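Local coordinates for protein dihydrofolate reductase, putative (Aspergillus flavus, PDB 6DRS) that probably catalyses the NADPH-dependent reduction of dihydrofolate to tetrahydrofolate, and binds an antifolate inhibitor alongside its dinucleotide cofactor, at residues T56-I61 and L150-V155. Residues are numbered along the deposited sequence; the frame is centred on the assembly and turned at random.
Sequences TTNAMI and LGSVFV. With SO4 (sulfate ion), chain F.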
loop_
_atom_site.group_PDB
_atom_site.type_symbol
_atom_site.label_atom_id
_atom_site.label_comp_id
_atom_site.label_asym_id
_atom_site.label_seq_id
_atom_site.Cartn_x
_atom_site.Cartn_y
_atom_site.Cartn_z
ATOM N N THR A 56 16.477 -6.933 -6.107
ATOM C CA THR A 56 15.258 -6.390 -6.732
ATOM C C THR A 56 14.669 -5.285 -5.852
ATOM O O THR A 56 15.003 -5.153 -4.677
ATOM C CB THR A 56 14.219 -7.476 -7.031
ATOM O OG1 THR A 56 13.911 -8.072 -5.769
ATOM C CG2 THR A 56 14.744 -8.526 -7.986
ATOM N N THR A 57 13.818 -4.473 -6.468
ATOM C CA THR A 57 13.144 -3.376 -5.761
ATOM C C THR A 57 11.646 -3.482 -6.046
ATOM O O THR A 57 11.265 -3.681 -7.199
ATOM C CB THR A 57 13.719 -2.007 -6.142
ATOM O OG1 THR A 57 15.072 -1.948 -5.672
ATOM C CG2 THR A 57 12.921 -0.888 -5.506
ATOM N N ASN A 58 10.816 -3.382 -4.995
ATOM C CA ASN A 58 9.363 -3.418 -5.195
ATOM C C ASN A 58 8.895 -2.057 -5.702
ATOM O O ASN A 58 9.541 -1.024 -5.382
ATOM C CB ASN A 58 8.605 -3.753 -3.906
ATOM C CG ASN A 58 9.007 -5.093 -3.336
ATOM O OD1 ASN A 58 9.613 -5.907 -4.036
ATOM N ND2 ASN A 58 8.710 -5.302 -2.063
ATOM N N ALA A 59 7.822 -2.094 -6.504
ATOM C CA ALA A 59 7.103 -0.896 -6.951
ATOM C C ALA A 59 5.765 -0.789 -6.189
ATOM O O ALA A 59 5.079 -1.820 -5.939
ATOM C CB ALA A 59 6.846 -0.960 -8.441
ATOM N N MET A 60 5.390 0.444 -5.832
ATOM C CA MET A 60 4.021 0.746 -5.336
ATOM C C MET A 60 3.285 1.599 -6.379
ATOM O O MET A 60 3.754 2.660 -6.762
ATOM C CB MET A 60 4.087 1.496 -4.006
ATOM C CG MET A 60 4.695 0.646 -2.933
ATOM S SD MET A 60 4.798 1.599 -1.444
ATOM C CE MET A 60 5.802 2.990 -1.985
ATOM N N ILE A 61 2.167 1.114 -6.893
ATOM C CA ILE A 61 1.404 1.958 -7.805
ATOM C C ILE A 61 0.295 2.672 -7.020
ATOM O O ILE A 61 -0.452 2.017 -6.274
ATOM C CB ILE A 61 0.904 1.132 -8.993
ATOM C CG1 ILE A 61 2.118 0.534 -9.704
ATOM C CG2 ILE A 61 0.082 2.001 -9.942
ATOM C CD1 ILE A 61 1.759 -0.462 -10.778
ATOM N N LEU A 150 12.938 -5.593 -11.226
ATOM C CA LEU A 150 11.602 -5.353 -10.614
ATOM C C LEU A 150 11.316 -6.467 -9.599
ATOM O O LEU A 150 11.434 -7.643 -9.955
ATOM C CB LEU A 150 10.517 -5.282 -11.693
ATOM C CG LEU A 150 9.095 -4.918 -11.219
ATOM C CD1 LEU A 150 9.070 -3.586 -10.496
ATOM C CD2 LEU A 150 8.113 -4.872 -12.379
ATOM N N GLY A 151 11.035 -6.098 -8.335
ATOM C CA GLY A 151 10.548 -7.046 -7.319
ATOM C C GLY A 151 9.034 -7.205 -7.342
ATOM O O GLY A 151 8.443 -7.349 -8.386
ATOM N N SER A 152 8.383 -7.183 -6.182
ATOM C CA SER A 152 6.902 -7.325 -6.127
ATOM C C SER A 152 6.205 -6.000 -6.501
ATOM O O SER A 152 6.721 -4.929 -6.236
ATOM C CB SER A 152 6.492 -7.774 -4.775
ATOM O OG SER A 152 7.203 -8.949 -4.441
ATOM N N VAL A 153 5.035 -6.082 -7.124
ATOM C CA VAL A 153 4.232 -4.880 -7.430
ATOM C C VAL A 153 3.000 -4.847 -6.513
ATOM O O VAL A 153 2.199 -5.790 -6.447
ATOM C CB VAL A 153 3.849 -4.807 -8.918
ATOM C CG1 VAL A 153 2.988 -3.583 -9.219
ATOM C CG2 VAL A 153 5.089 -4.834 -9.802
ATOM N N PHE A 154 2.864 -3.732 -5.820
ATOM C CA PHE A 154 1.752 -3.481 -4.928
ATOM C C PHE A 154 0.919 -2.333 -5.491
ATOM O O PHE A 154 1.487 -1.339 -5.955
ATOM C CB PHE A 154 2.261 -3.014 -3.565
ATOM C CG PHE A 154 2.901 -4.122 -2.786
ATOM C CD1 PHE A 154 2.125 -4.999 -2.046
ATOM C CD2 PHE A 154 4.274 -4.343 -2.867
ATOM C CE1 PHE A 154 2.715 -6.055 -1.364
ATOM C CE2 PHE A 154 4.865 -5.387 -2.164
ATOM C CZ PHE A 154 4.084 -6.242 -1.414
ATOM N N VAL A 155 -0.402 -2.475 -5.435
ATOM C CA VAL A 155 -1.300 -1.326 -5.646
ATOM C C VAL A 155 -1.683 -0.765 -4.274
ATOM O O VAL A 155 -2.345 -1.467 -3.506
ATOM C CB VAL A 155 -2.547 -1.751 -6.429
ATOM C CG1 VAL A 155 -3.601 -0.638 -6.465
ATOM C CG2 VAL A 155 -2.174 -2.195 -7.831
HETATM S S SO4 F . 17.303 -3.105 -8.464
HETATM O O1 SO4 F . 18.118 -2.967 -7.229
HETATM O O2 SO4 F . 15.963 -3.559 -8.049
HETATM O O3 SO4 F . 17.158 -1.822 -9.195
HETATM O O4 SO4 F . 17.921 -4.079 -9.399
#
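Asn-58 reaches across to the backbone of Gly-151 and Ser-152 with its carboxamide oxygen: OD1 accepts the N-H of Ser-152 at 2.8 Å; the donor sits well above the carbonyl plane and the bond is bent, 148° at the hydrogen. With CG beside its own backbone N (chi1 -59°), the amide swings across to the neighbouring strand. There ND2 comes to the edge of the Phe-154 ring, 3.8 Å from CE2, and the amide and ring planes are turned 56° apart. ND2 also donates to the carbonyls of Thr-48 and Arg-50, so the amide is gripped at both ends and ties the end of helix 38-49 and the chain just after it to the sheet. Strands 57-61 and 150-155 run parallel as neighbours in the central sheet of the dihydrofolate reductase fold, with strands 81-85 and 7-17 on their outer flanks. Their pairing contains a beta bulge: Thr-57 bridges Leu-150 but Ala-59 bridges Val-153, and the Asn-58 side chain takes up the N-H of Ser-152 within this irregularity. Beyond it the ladder is regular, Phe-154 N giving a nearly straight bond to Ala-59 O at 2.9 Å and Ile-61 N reaching Phe-154 O at 2.7 Å. On the face opposite Phe-154 and Met-60, Ala-59 CB meets Leu-150 CD1 at 4.0 Å, and CD1 of Ile-61 slants across to CG1 of Val-153 at 3.7 Å; Ile-61 and Val-153 both pack against Leu-139 of helix 135-146. The end of Met-60 turns from the 150-155 strand, and its side chain lies about 6 Å from the bound inhibitor. At the other end of the strand, Thr-57 OG1 hydrogen-bonds O2 of a sulfate ion, probably taken up from the crystallisation solution, at 3.0 Å, and is also hydrogen-bonded to the backbone N of Ile-126.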